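Local structure of RIM-binding protein, isoform F (Drosophila melanogaster, 6Q9M) at residues A[9-14]-A[75-80]; A[26-31]-A[58-63]; A[35-40]-A[79-84]; A[42-47]-A[62-67]; A[132-137]-A[164-169]. The protein couples synaptic vesicle recruitment to release sites at the active zone, a role its central fibronectin type III array probably supports. All coordinates share one frame; numbering follows the deposited sequence.

Interactions 1 to 4 all belong to the first fibronectin type III domain, while interaction 5 lies in the next one, about 12 Å or more away between nearest atoms. Interactions 1 and 4 join the two sheets of the sandwich: both are buried, and apolar side chains carry most of the contact, with one hydrogen bond in interaction 1 and none in interaction 4. Interactions 2 and 5 are buried strand pairings with backbone hydrogen bonds, interaction 2 adding an indole contact. Interactions 1 and 3 share the end of strand 73-81; interactions 2 and 4 share strand 61-65. Interaction 3 is the most exposed of the five, only partly buried, with one bond, whereas interaction 5 has a regular ladder of four.

Interaction 1: A[9-14]-A[75-80]; sequences PAPKHL and ISVRSV
Ile75 meets Leu14 through its backbone, the Leu14 methyl CD2 lying 3.7 Å from Ile75 O, while the end of the Ile75 side chain runs off to Val24, Ile26 and Ile96. Ser76 turns its side chain away from 9-14, and its OG bonds to Asp89. At Val77 the side chain points toward 9-14 and its fork divides between two partners. CG1, anti to the backbone N (chi1 -177°), packs 3.8 Å from Pro11 CG, and CG2 lies 4.1 Å from Leu14 CD1. The proline ring also rests on the Val77 backbone, with Pro11 CD 3.6 Å from Val77 O. Arg78 again points away, to a salt bridge with Asp89 and a cation-pi contact with Tyr45. Ser79 brings the alternation back toward 9-14, and here the chemistry turns polar: its OG donates to Pro9 O over 3.0 Å. That donor sits 16° from the carbonyl plane, with a C=O...OG angle of 137°. Pro11 CD lies 3.5 Å from the same Ser79 OG. The axes of strands 12-14 and 75-80 approach to 9.2 Å, too far for sheet pairing, so the contact joins two layers of a beta sandwich. In one layer strand 12-20 pairs with strand 23-29, whose Trp28 touches Pro11; in the other, strand 73-81 runs between strands 39-46 and 93-96.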
# COMPACT_ATOMS: atom_id res chain seq x y z
N PRO A 9 -15.19 -9.82 1.98
CA PRO A 9 -15.95 -8.61 2.32
C PRO A 9 -15.69 -8.16 3.75
O PRO A 9 -15.50 -8.98 4.66
CB PRO A 9 -17.41 -9.04 2.11
CG PRO A 9 -17.35 -10.16 1.16
CD PRO A 9 -16.06 -10.88 1.42
N ALA A 10 -15.71 -6.85 3.95
CA ALA A 10 -15.26 -6.23 5.18
C ALA A 10 -16.40 -5.51 5.90
O ALA A 10 -17.39 -5.10 5.28
CB ALA A 10 -14.13 -5.23 4.86
N PRO A 11 -16.28 -5.32 7.22
CA PRO A 11 -17.33 -4.60 7.95
C PRO A 11 -17.40 -3.15 7.51
O PRO A 11 -16.47 -2.62 6.90
CB PRO A 11 -16.90 -4.71 9.43
CG PRO A 11 -15.76 -5.72 9.45
CD PRO A 11 -15.12 -5.62 8.08
N LYS A 12 -18.53 -2.52 7.79
CA LYS A 12 -18.79 -1.14 7.40
C LYS A 12 -19.28 -0.34 8.60
O LYS A 12 -19.63 -0.90 9.65
CB LYS A 12 -19.80 -1.06 6.24
CG LYS A 12 -19.56 -2.11 5.14
CD LYS A 12 -20.80 -2.32 4.25
CE LYS A 12 -21.69 -1.08 4.19
NZ LYS A 12 -22.56 -1.04 2.97
N HIS A 13 -19.33 0.98 8.43
CA HIS A 13 -19.92 1.89 9.40
C HIS A 13 -19.28 1.75 10.78
O HIS A 13 -19.95 1.83 11.82
CB HIS A 13 -21.44 1.70 9.47
CG HIS A 13 -22.12 1.99 8.17
ND1 HIS A 13 -22.61 1.00 7.34
CD2 HIS A 13 -22.37 3.16 7.53
CE1 HIS A 13 -23.15 1.55 6.27
NE2 HIS A 13 -23.02 2.86 6.36
N LEU A 14 -17.96 1.60 10.79
CA LEU A 14 -17.19 1.62 12.02
C LEU A 14 -17.42 2.93 12.76
O LEU A 14 -17.30 4.01 12.19
CB LEU A 14 -15.71 1.45 11.69
CG LEU A 14 -14.75 1.41 12.86
CD1 LEU A 14 -15.29 0.46 13.91
CD2 LEU A 14 -13.34 1.04 12.41
N ILE A 75 -8.05 2.08 15.23
CA ILE A 75 -8.89 0.92 15.48
C ILE A 75 -9.40 0.38 14.17
O ILE A 75 -9.77 1.15 13.27
CB ILE A 75 -10.03 1.29 16.44
CG1 ILE A 75 -9.36 1.84 17.71
CG2 ILE A 75 -10.94 0.05 16.68
CD1 ILE A 75 -10.28 2.11 18.86
N SER A 76 -9.44 -0.94 14.06
CA SER A 76 -9.83 -1.56 12.81
C SER A 76 -10.55 -2.86 13.13
O SER A 76 -10.32 -3.45 14.19
CB SER A 76 -8.60 -1.78 11.93
OG SER A 76 -7.86 -2.89 12.42
N VAL A 77 -11.43 -3.29 12.23
CA VAL A 77 -12.17 -4.54 12.40
C VAL A 77 -12.03 -5.39 11.14
O VAL A 77 -12.16 -4.89 10.01
CB VAL A 77 -13.67 -4.28 12.71
CG1 VAL A 77 -14.40 -5.60 12.96
CG2 VAL A 77 -13.83 -3.34 13.91
N ARG A 78 -11.79 -6.68 11.34
CA ARG A 78 -11.57 -7.62 10.26
C ARG A 78 -12.63 -8.70 10.29
O ARG A 78 -12.94 -9.25 11.35
CB ARG A 78 -10.19 -8.27 10.36
CG ARG A 78 -9.04 -7.31 10.19
CD ARG A 78 -7.75 -8.06 9.94
NE ARG A 78 -6.65 -7.33 10.55
CZ ARG A 78 -5.38 -7.73 10.55
NH1 ARG A 78 -5.05 -8.88 9.96
NH2 ARG A 78 -4.46 -6.98 11.14
N SER A 79 -13.16 -9.00 9.11
CA SER A 79 -14.02 -10.16 8.93
C SER A 79 -13.16 -11.41 8.92
O SER A 79 -12.11 -11.44 8.29
CB SER A 79 -14.78 -10.06 7.60
OG SER A 79 -15.79 -9.07 7.63
N VAL A 80 -13.63 -12.46 9.58
CA VAL A 80 -12.95 -13.74 9.59
C VAL A 80 -13.90 -14.78 9.02
O VAL A 80 -15.07 -14.83 9.43
CB VAL A 80 -12.48 -14.14 11.00
CG1 VAL A 80 -11.67 -15.42 10.92
CG2 VAL A 80 -11.63 -13.03 11.61

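Interaction 2: A[26-31]-A[58-63]; sequences IGWSPP and ERTRAL
Trp28 and Thr60 meet through both backbone and side chain just before strand 61-65. Beyond CB, CG lies between the backbone N and the carbonyl carbon (chi1 63°), and chi2 of 92° turns the indole so that one face meets Thr60. Along the pyrrole side, CD1 and NE1 meet Thr60 CB, which stands 3.8 Å from the five-membered ring centroid in a CH-pi contact, 14° off the ring normal. CD2 and CE3 lie beneath Thr60 O, 3.7 Å from CE3. CE2 and CZ2 lie near Thr60 CA, and at the far rim CZ3 reaches Ala62 CB, in the ring plane, at 3.8 Å; CH2 meets Arg61 O. An alanine in place of Trp28 would probably leave Thr60 CB and Ala62 CB without their aromatic partner and open a gap in the core. Trp28 N bonds to Thr60 O (3.1 Å), and Thr60 OG1 donates to Trp28 O (2.7 Å). Thr60 thus bonds to both the N-H and the C=O of Trp28 while its CB and O lie over the indole face.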
# COMPACT_ATOMS: atom_id res chain seq x y z
N ILE A 26 -17.12 0.73 20.64
CA ILE A 26 -17.27 0.89 19.20
C ILE A 26 -18.43 0.03 18.70
O ILE A 26 -18.85 -0.93 19.35
CB ILE A 26 -16.01 0.52 18.40
CG1 ILE A 26 -15.81 -1.00 18.44
CG2 ILE A 26 -14.79 1.31 18.87
CD1 ILE A 26 -14.59 -1.46 17.69
N GLY A 27 -18.92 0.40 17.52
CA GLY A 27 -19.92 -0.38 16.83
C GLY A 27 -19.60 -0.43 15.35
O GLY A 27 -18.82 0.38 14.84
N TRP A 28 -20.18 -1.41 14.67
CA TRP A 28 -19.99 -1.57 13.23
C TRP A 28 -21.19 -2.32 12.65
O TRP A 28 -22.12 -2.71 13.37
CB TRP A 28 -18.66 -2.27 12.90
CG TRP A 28 -18.52 -3.69 13.41
CD1 TRP A 28 -18.83 -4.85 12.73
CD2 TRP A 28 -18.01 -4.10 14.69
NE1 TRP A 28 -18.55 -5.94 13.52
CE2 TRP A 28 -18.06 -5.52 14.73
CE3 TRP A 28 -17.56 -3.41 15.83
CZ2 TRP A 28 -17.67 -6.27 15.85
CZ3 TRP A 28 -17.15 -4.16 16.95
CH2 TRP A 28 -17.22 -5.57 16.95
N SER A 29 -21.18 -2.49 11.33
CA SER A 29 -22.22 -3.18 10.59
C SER A 29 -21.63 -4.36 9.84
O SER A 29 -20.47 -4.32 9.44
CB SER A 29 -22.91 -2.23 9.60
OG SER A 29 -23.36 -1.06 10.25
N PRO A 30 -22.40 -5.42 9.64
CA PRO A 30 -21.86 -6.60 8.95
C PRO A 30 -21.56 -6.29 7.49
O PRO A 30 -22.22 -5.44 6.87
CB PRO A 30 -23.00 -7.64 9.06
CG PRO A 30 -24.05 -7.03 9.94
CD PRO A 30 -23.84 -5.56 9.96
N PRO A 31 -20.66 -7.06 6.88
CA PRO A 31 -20.35 -6.88 5.46
C PRO A 31 -21.51 -7.32 4.59
O PRO A 31 -22.34 -8.15 4.97
CB PRO A 31 -19.15 -7.80 5.25
CG PRO A 31 -19.31 -8.85 6.30
CD PRO A 31 -19.81 -8.09 7.49
N GLU A 58 -23.43 -12.43 17.55
CA GLU A 58 -23.49 -11.47 18.64
C GLU A 58 -23.85 -10.10 18.07
O GLU A 58 -23.93 -9.91 16.86
CB GLU A 58 -22.16 -11.44 19.39
CG GLU A 58 -21.63 -12.81 19.75
CD GLU A 58 -20.70 -12.77 20.94
OE1 GLU A 58 -19.47 -12.64 20.73
OE2 GLU A 58 -21.19 -12.88 22.09
N ARG A 59 -24.07 -9.14 18.96
CA ARG A 59 -24.28 -7.78 18.50
C ARG A 59 -22.93 -7.24 18.06
O ARG A 59 -21.90 -7.58 18.65
CB ARG A 59 -24.89 -6.91 19.59
CG ARG A 59 -26.32 -7.34 19.95
CD ARG A 59 -27.23 -6.15 20.20
NE ARG A 59 -26.57 -5.13 21.00
CZ ARG A 59 -27.20 -4.24 21.75
NH1 ARG A 59 -26.51 -3.35 22.45
NH2 ARG A 59 -28.53 -4.23 21.80
N THR A 60 -22.94 -6.45 16.99
CA THR A 60 -21.73 -5.89 16.39
C THR A 60 -21.28 -4.64 17.15
O THR A 60 -21.21 -3.53 16.62
CB THR A 60 -21.96 -5.58 14.91
OG1 THR A 60 -23.11 -4.76 14.76
CG2 THR A 60 -22.15 -6.87 14.12
N ARG A 61 -20.99 -4.86 18.43
CA ARG A 61 -20.44 -3.83 19.30
C ARG A 61 -19.29 -4.44 20.08
O ARG A 61 -19.18 -5.66 20.21
CB ARG A 61 -21.51 -3.29 20.25
CG ARG A 61 -22.61 -2.47 19.59
CD ARG A 61 -23.10 -1.37 20.53
NE ARG A 61 -24.44 -0.89 20.22
CZ ARG A 61 -24.74 -0.13 19.16
NH1 ARG A 61 -26.00 0.26 18.97
NH2 ARG A 61 -23.80 0.24 18.30
N ALA A 62 -18.44 -3.58 20.64
CA ALA A 62 -17.34 -4.08 21.44
C ALA A 62 -16.85 -3.00 22.39
O ALA A 62 -16.82 -1.82 22.05
CB ALA A 62 -16.19 -4.58 20.57
N LEU A 63 -16.45 -3.44 23.58
CA LEU A 63 -15.80 -2.60 24.59
C LEU A 63 -14.34 -3.02 24.64
O LEU A 63 -14.03 -4.16 24.99
CB LEU A 63 -16.48 -2.76 25.95
CG LEU A 63 -15.93 -1.93 27.11
CD1 LEU A 63 -16.27 -0.45 26.93
CD2 LEU A 63 -16.43 -2.45 28.46

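Interaction 3: A[35-40]-A[79-84]; sequences GYNLID and SVTQNR
Asp40 N donates to Val80 O over 2.6 Å, with an N-H...O angle of 152° and the donor in the carbonyl plane, the one hydrogen bond between these segments at the weakly bonded start of strand 39-46. On the other segment, a type I turn from Thr81 to Arg84 closes with Arg84 N bonded to Thr81 O. Among the side chains, Ile39 has CG1 anti to the backbone N (chi1 168°), and its CD1 comes 3.5 Å from Ser79 OG, whose hydrogen bond goes to Pro9 O. The same methyl packs on Pro31, so Ile39 CD1 lies between Ser79 and the loop at Pro31. An alanine here would probably leave Ser79 and Pro31 without that apolar neighbour and open a gap beside the buried serine. Asp40 points its CB toward 79-84, 3.2 Å from Val80 O and 3.6 Å from Thr81 C, so the Val80 carbonyl that accepts the Asp40 N-H also touches Asp40 CB. Thr81 turns its methyl CG2 to Asn37, at 3.3 Å from Asn37 O and 3.9 Å from Asn37 CB. Asp40 OD2 and Arg84 NH1 stay 4.5 Å apart, beyond a salt bridge. With one backbone bond between the two segments, this end of the sheet probably owes much to van der Waals contact; Val80 also pairs with Ser41, and any electrostatic gain from Asp40 and Arg84 is likely to be modest.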
# COMPACT_ATOMS: atom_id res chain seq x y z
N GLY A 35 -21.27 -14.04 -1.74
CA GLY A 35 -21.46 -15.38 -2.23
C GLY A 35 -20.37 -16.35 -1.80
O GLY A 35 -20.66 -17.54 -1.62
N TYR A 36 -19.14 -15.87 -1.64
CA TYR A 36 -18.03 -16.65 -1.12
C TYR A 36 -17.44 -15.96 0.10
O TYR A 36 -17.77 -14.81 0.41
CB TYR A 36 -16.95 -16.89 -2.19
CG TYR A 36 -16.52 -15.67 -2.99
CD1 TYR A 36 -16.98 -15.47 -4.29
CD2 TYR A 36 -15.63 -14.74 -2.47
CE1 TYR A 36 -16.59 -14.37 -5.03
CE2 TYR A 36 -15.23 -13.63 -3.20
CZ TYR A 36 -15.71 -13.45 -4.49
OH TYR A 36 -15.32 -12.36 -5.22
N ASN A 37 -16.57 -16.68 0.80
CA ASN A 37 -15.84 -16.13 1.94
C ASN A 37 -16.79 -15.48 2.94
O ASN A 37 -16.53 -14.40 3.47
CB ASN A 37 -14.78 -15.12 1.48
CG ASN A 37 -13.53 -15.78 0.92
OD1 ASN A 37 -13.21 -16.92 1.26
ND2 ASN A 37 -12.83 -15.06 0.05
N LEU A 38 -17.93 -16.13 3.20
CA LEU A 38 -18.92 -15.54 4.09
C LEU A 38 -18.37 -15.44 5.51
O LEU A 38 -17.61 -16.29 5.98
CB LEU A 38 -20.23 -16.31 4.08
CG LEU A 38 -21.48 -15.54 4.56
CD1 LEU A 38 -21.40 -14.04 4.27
CD2 LEU A 38 -22.74 -16.12 3.95
N ILE A 39 -18.81 -14.41 6.20
CA ILE A 39 -18.19 -14.00 7.44
C ILE A 39 -18.62 -14.91 8.58
O ILE A 39 -19.80 -15.26 8.71
CB ILE A 39 -18.56 -12.54 7.72
CG1 ILE A 39 -18.19 -12.16 9.13
CG2 ILE A 39 -20.04 -12.31 7.49
CD1 ILE A 39 -18.38 -10.76 9.30
N ASP A 40 -17.66 -15.25 9.44
CA ASP A 40 -17.79 -16.16 10.57
C ASP A 40 -17.57 -15.49 11.92
O ASP A 40 -18.27 -15.82 12.88
CB ASP A 40 -16.80 -17.32 10.39
CG ASP A 40 -16.93 -18.38 11.48
OD1 ASP A 40 -17.68 -19.35 11.27
OD2 ASP A 40 -16.25 -18.24 12.53
N SER A 79 -13.16 -9.00 9.11
CA SER A 79 -14.02 -10.16 8.93
C SER A 79 -13.16 -11.41 8.92
O SER A 79 -12.11 -11.44 8.29
CB SER A 79 -14.78 -10.06 7.60
OG SER A 79 -15.79 -9.07 7.63
N VAL A 80 -13.63 -12.46 9.58
CA VAL A 80 -12.95 -13.74 9.59
C VAL A 80 -13.90 -14.78 9.02
O VAL A 80 -15.07 -14.83 9.43
CB VAL A 80 -12.48 -14.14 11.00
CG1 VAL A 80 -11.67 -15.42 10.92
CG2 VAL A 80 -11.63 -13.03 11.61
N THR A 81 -13.42 -15.55 8.05
CA THR A 81 -14.21 -16.62 7.46
C THR A 81 -13.95 -17.91 8.24
O THR A 81 -13.12 -17.96 9.15
CB THR A 81 -13.87 -16.78 5.98
OG1 THR A 81 -12.54 -17.30 5.86
CG2 THR A 81 -13.94 -15.44 5.26
N GLN A 82 -14.64 -18.99 7.86
CA GLN A 82 -14.38 -20.26 8.53
C GLN A 82 -12.98 -20.78 8.22
O GLN A 82 -12.31 -21.31 9.11
CB GLN A 82 -15.43 -21.31 8.15
CG GLN A 82 -15.31 -22.59 8.96
CD GLN A 82 -16.51 -23.51 8.80
OE1 GLN A 82 -17.21 -23.46 7.79
NE2 GLN A 82 -16.75 -24.36 9.79
N ASN A 83 -12.53 -20.66 6.97
CA ASN A 83 -11.15 -21.06 6.66
C ASN A 83 -10.11 -20.16 7.34
O ASN A 83 -8.91 -20.38 7.14
CB ASN A 83 -10.90 -21.13 5.15
CG ASN A 83 -11.56 -20.00 4.37
OD1 ASN A 83 -11.55 -18.85 4.80
ND2 ASN A 83 -12.12 -20.33 3.21
N ARG A 84 -10.55 -19.16 8.10
CA ARG A 84 -9.74 -18.18 8.84
C ARG A 84 -9.15 -17.11 7.92
O ARG A 84 -8.23 -16.40 8.34
CB ARG A 84 -8.63 -18.82 9.68
CG ARG A 84 -9.08 -20.00 10.55
CD ARG A 84 -10.20 -19.64 11.52
NE ARG A 84 -9.73 -18.81 12.63
CZ ARG A 84 -10.52 -18.19 13.50
NH1 ARG A 84 -11.84 -18.30 13.40
NH2 ARG A 84 -9.99 -17.46 14.47

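Interaction 4: A[42-47]-A[62-67]; sequences YHVYVD and ALIEGV
Ile64 stands between Val44 and Val46 and is turned differently against each. With Val46 it meets tip to tip: Ile64 CG2 and Val46 CG2 are 3.9 Å apart, each side chain pointing toward the other segment. Val44 and Ile64 instead cross obliquely, Val44 CG1 lying 3.7 Å from Ile64 CD1. The isoleucine chain explains the double contact. CG1 is anti to the carbonyl carbon (chi1 -41°) and CD1 continues extended beyond it (chi2 166°), which carries CD1 to Val44 while CG2 stays with Val46. CD1 is also 4.1 Å from Val46 CG2, so both valines touch the same terminal methyl. The outer branches find looser partners: Val46 CG1 is 4.3 Å from Val67 CG1, and Val44 CG2 is 4.5 Å from Ala62 CB. No hydrogen bond links the segments. Strand axes that approach to 9.5 Å at closest, inclined at 36°, leave room for a layer of side chains but not for backbone pairing. Alternation along the strand fits this: Val44 and Val46 point inward, whereas Tyr45 points away. Ile26 joins the group from strand 23-29, touching both Val44 and Ile64. These packed aliphatic side chains form part of the hydrophobic core between the two sheets, as expected of a fibronectin type III beta sandwich.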
# COMPACT_ATOMS: atom_id res chain seq x y z
N TYR A 42 -15.56 -11.66 13.89
CA TYR A 42 -14.87 -10.39 13.74
C TYR A 42 -13.66 -10.33 14.66
O TYR A 42 -13.66 -10.88 15.77
CB TYR A 42 -15.80 -9.21 14.07
CG TYR A 42 -17.04 -9.11 13.23
CD1 TYR A 42 -18.22 -9.74 13.61
CD2 TYR A 42 -17.04 -8.37 12.06
CE1 TYR A 42 -19.37 -9.64 12.84
CE2 TYR A 42 -18.17 -8.26 11.29
CZ TYR A 42 -19.34 -8.89 11.67
OH TYR A 42 -20.45 -8.77 10.87
N HIS A 43 -12.62 -9.65 14.18
CA HIS A 43 -11.38 -9.42 14.92
C HIS A 43 -11.22 -7.91 15.08
O HIS A 43 -11.17 -7.18 14.08
CB HIS A 43 -10.18 -9.99 14.18
CG HIS A 43 -9.99 -11.46 14.35
ND1 HIS A 43 -10.81 -12.23 15.15
CD2 HIS A 43 -9.06 -12.31 13.84
CE1 HIS A 43 -10.39 -13.49 15.13
NE2 HIS A 43 -9.34 -13.56 14.34
N VAL A 44 -11.14 -7.45 16.32
CA VAL A 44 -10.96 -6.03 16.61
C VAL A 44 -9.51 -5.79 16.96
O VAL A 44 -8.96 -6.45 17.85
CB VAL A 44 -11.89 -5.58 17.75
CG1 VAL A 44 -11.80 -4.07 17.90
CG2 VAL A 44 -13.31 -6.01 17.44
N TYR A 45 -8.88 -4.86 16.25
CA TYR A 45 -7.48 -4.50 16.46
C TYR A 45 -7.35 -3.07 16.94
O TYR A 45 -8.15 -2.20 16.58
CB TYR A 45 -6.67 -4.65 15.18
CG TYR A 45 -6.57 -6.08 14.69
CD1 TYR A 45 -7.62 -6.67 14.00
CD2 TYR A 45 -5.42 -6.82 14.91
CE1 TYR A 45 -7.54 -7.96 13.56
CE2 TYR A 45 -5.34 -8.12 14.46
CZ TYR A 45 -6.40 -8.68 13.78
OH TYR A 45 -6.34 -9.98 13.32
N VAL A 46 -6.33 -2.83 17.76
CA VAL A 46 -5.94 -1.49 18.17
C VAL A 46 -4.44 -1.37 17.93
O VAL A 46 -3.65 -2.16 18.47
CB VAL A 46 -6.29 -1.21 19.64
CG1 VAL A 46 -5.78 0.15 20.07
CG2 VAL A 46 -7.81 -1.27 19.84
N ASP A 47 -4.04 -0.40 17.11
CA ASP A 47 -2.67 -0.25 16.64
C ASP A 47 -2.06 -1.59 16.25
O ASP A 47 -0.93 -1.92 16.63
CB ASP A 47 -1.80 0.46 17.68
CG ASP A 47 -2.49 1.67 18.29
OD1 ASP A 47 -3.30 2.31 17.59
OD2 ASP A 47 -2.23 1.98 19.48
N ALA A 62 -18.44 -3.58 20.64
CA ALA A 62 -17.34 -4.08 21.44
C ALA A 62 -16.85 -3.00 22.39
O ALA A 62 -16.82 -1.82 22.05
CB ALA A 62 -16.19 -4.58 20.57
N LEU A 63 -16.45 -3.44 23.58
CA LEU A 63 -15.80 -2.60 24.59
C LEU A 63 -14.34 -3.02 24.64
O LEU A 63 -14.03 -4.16 24.99
CB LEU A 63 -16.48 -2.76 25.95
CG LEU A 63 -15.93 -1.93 27.11
CD1 LEU A 63 -16.27 -0.45 26.93
CD2 LEU A 63 -16.43 -2.45 28.46
N ILE A 64 -13.44 -2.13 24.24
CA ILE A 64 -12.02 -2.43 24.19
C ILE A 64 -11.33 -1.81 25.40
O ILE A 64 -11.31 -0.58 25.56
CB ILE A 64 -11.38 -1.94 22.89
CG1 ILE A 64 -12.31 -2.22 21.71
CG2 ILE A 64 -10.03 -2.61 22.71
CD1 ILE A 64 -11.91 -1.46 20.45
N GLU A 65 -10.74 -2.66 26.23
CA GLU A 65 -9.98 -2.22 27.38
C GLU A 65 -8.53 -1.93 27.00
O GLU A 65 -8.09 -2.22 25.88
CB GLU A 65 -10.05 -3.27 28.49
CG GLU A 65 -11.45 -3.53 28.97
CD GLU A 65 -11.96 -2.42 29.87
OE1 GLU A 65 -13.16 -2.43 30.20
OE2 GLU A 65 -11.14 -1.54 30.24
N GLY A 66 -7.80 -1.34 27.93
CA GLY A 66 -6.41 -0.98 27.72
C GLY A 66 -6.19 -0.10 26.50
O GLY A 66 -5.36 -0.44 25.64
N VAL A 67 -6.93 1.00 26.38
CA VAL A 67 -6.74 1.95 25.28
C VAL A 67 -6.64 3.34 25.90
O VAL A 67 -7.67 3.94 26.24
CB VAL A 67 -7.86 1.88 24.25
CG1 VAL A 67 -7.53 2.75 23.04
CG2 VAL A 67 -8.09 0.45 23.83

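Interaction 5: A[132-137]-A[164-169]; sequences VVCVNN and TVRAKH
Val132 and Arg166 pair side by side in an antiparallel ladder of the second fibronectin type III beta sandwich, where strand 131-135 lies beside strand 160-167. Four backbone hydrogen bonds make the ladder. Val132 N to Arg166 O is 2.8 Å, and the return bond from Arg166 N to Val132 O is longer, 3.2 Å; Cys134 and Thr164 exchange the other two. Between these pairs Val133 and Val165 form a non-hydrogen-bonded pair, and their side chains share the face that packs on Trp122. On the opposite face Val132 packs against the guanidinium of Arg166, whose chain is extended from CG to NE and points the same way as Val132. The guanidinium has Val132 CG1 over one face, 3.8 Å from CZ and offset toward the rim. The charge of Arg166 is met by Glu139 of strand 138-143, on the far side of 131-135, in a salt bridge through NH2, which would probably limit the turning of the guanidinium. Next along this face, Cys134 CB and Thr164 OG1 are 3.3 Å apart.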
# COMPACT_ATOMS: atom_id res chain seq x y z
N VAL A 132 -10.87 10.45 -3.11
CA VAL A 132 -10.68 10.99 -4.45
C VAL A 132 -9.23 10.73 -4.85
O VAL A 132 -8.30 11.14 -4.14
CB VAL A 132 -10.99 12.50 -4.49
CG1 VAL A 132 -10.48 13.10 -5.77
CG2 VAL A 132 -12.48 12.74 -4.37
N VAL A 133 -9.05 10.07 -5.98
CA VAL A 133 -7.72 9.79 -6.52
C VAL A 133 -7.38 10.87 -7.55
O VAL A 133 -8.20 11.20 -8.42
CB VAL A 133 -7.65 8.39 -7.14
CG1 VAL A 133 -6.24 8.08 -7.60
CG2 VAL A 133 -8.16 7.34 -6.13
N CYS A 134 -6.20 11.46 -7.41
CA CYS A 134 -5.75 12.56 -8.25
C CYS A 134 -4.40 12.19 -8.84
O CYS A 134 -3.49 11.78 -8.11
CB CYS A 134 -5.64 13.86 -7.44
SG CYS A 134 -7.25 14.54 -6.95
N VAL A 135 -4.28 12.31 -10.16
CA VAL A 135 -3.03 12.06 -10.86
C VAL A 135 -2.57 13.39 -11.43
O VAL A 135 -3.32 14.04 -12.16
CB VAL A 135 -3.21 11.00 -11.96
CG1 VAL A 135 -1.85 10.51 -12.46
CG2 VAL A 135 -4.03 9.84 -11.44
N ASN A 136 -1.36 13.81 -11.05
CA ASN A 136 -0.80 15.07 -11.55
C ASN A 136 -1.80 16.22 -11.41
O ASN A 136 -1.97 17.05 -12.31
CB ASN A 136 -0.33 14.91 -13.00
CG ASN A 136 0.96 14.10 -13.11
OD1 ASN A 136 1.48 13.60 -12.11
ND2 ASN A 136 1.48 13.97 -14.32
N ASN A 137 -2.51 16.23 -10.28
CA ASN A 137 -3.50 17.24 -9.92
C ASN A 137 -4.76 17.16 -10.78
O ASN A 137 -5.50 18.15 -10.90
CB ASN A 137 -2.91 18.65 -9.99
CG ASN A 137 -1.70 18.81 -9.09
OD1 ASN A 137 -1.64 18.21 -8.01
ND2 ASN A 137 -0.73 19.62 -9.51
N THR A 164 -2.18 11.48 -5.56
CA THR A 164 -2.60 11.80 -4.20
C THR A 164 -3.98 11.22 -3.94
O THR A 164 -4.75 10.96 -4.88
CB THR A 164 -2.64 13.31 -3.95
OG1 THR A 164 -3.73 13.86 -4.69
CG2 THR A 164 -1.36 13.97 -4.44
N VAL A 165 -4.31 11.04 -2.66
CA VAL A 165 -5.62 10.55 -2.24
C VAL A 165 -6.12 11.42 -1.10
O VAL A 165 -5.38 11.71 -0.16
CB VAL A 165 -5.56 9.07 -1.82
CG1 VAL A 165 -6.95 8.60 -1.38
CG2 VAL A 165 -5.03 8.21 -2.95
N ARG A 166 -7.37 11.85 -1.18
CA ARG A 166 -7.93 12.68 -0.13
C ARG A 166 -9.36 12.20 0.15
O ARG A 166 -10.02 11.60 -0.71
CB ARG A 166 -7.71 14.17 -0.56
CG ARG A 166 -8.05 14.44 -2.05
CD ARG A 166 -8.24 15.89 -2.17
NE ARG A 166 -8.99 16.46 -3.29
CZ ARG A 166 -10.26 16.32 -3.70
NH1 ARG A 166 -11.27 15.98 -2.85
NH2 ARG A 166 -10.54 16.93 -4.86
N ALA A 167 -9.79 12.38 1.39
CA ALA A 167 -11.12 11.97 1.82
C ALA A 167 -12.10 13.11 1.64
O ALA A 167 -11.83 14.22 2.10
CB ALA A 167 -11.11 11.53 3.29
N LYS A 168 -13.20 12.86 0.95
CA LYS A 168 -14.25 13.87 0.92
C LYS A 168 -15.09 13.74 2.18
O LYS A 168 -15.24 12.65 2.74
CB LYS A 168 -15.10 13.75 -0.34
CG LYS A 168 -15.86 15.05 -0.66
CD LYS A 168 -14.94 16.28 -0.61
CE LYS A 168 -15.62 17.47 0.08
NZ LYS A 168 -14.67 18.52 0.55
N HIS A 169 -15.62 14.87 2.66
CA HIS A 169 -16.24 14.90 3.98
C HIS A 169 -17.53 14.08 4.01
O HIS A 169 -18.26 13.99 3.02
CB HIS A 169 -16.54 16.34 4.40
CG HIS A 169 -16.61 16.55 5.89
ND1 HIS A 169 -16.65 15.50 6.79
CD2 HIS A 169 -16.66 17.68 6.63
CE1 HIS A 169 -16.72 15.98 8.02
NE2 HIS A 169 -16.73 17.30 7.95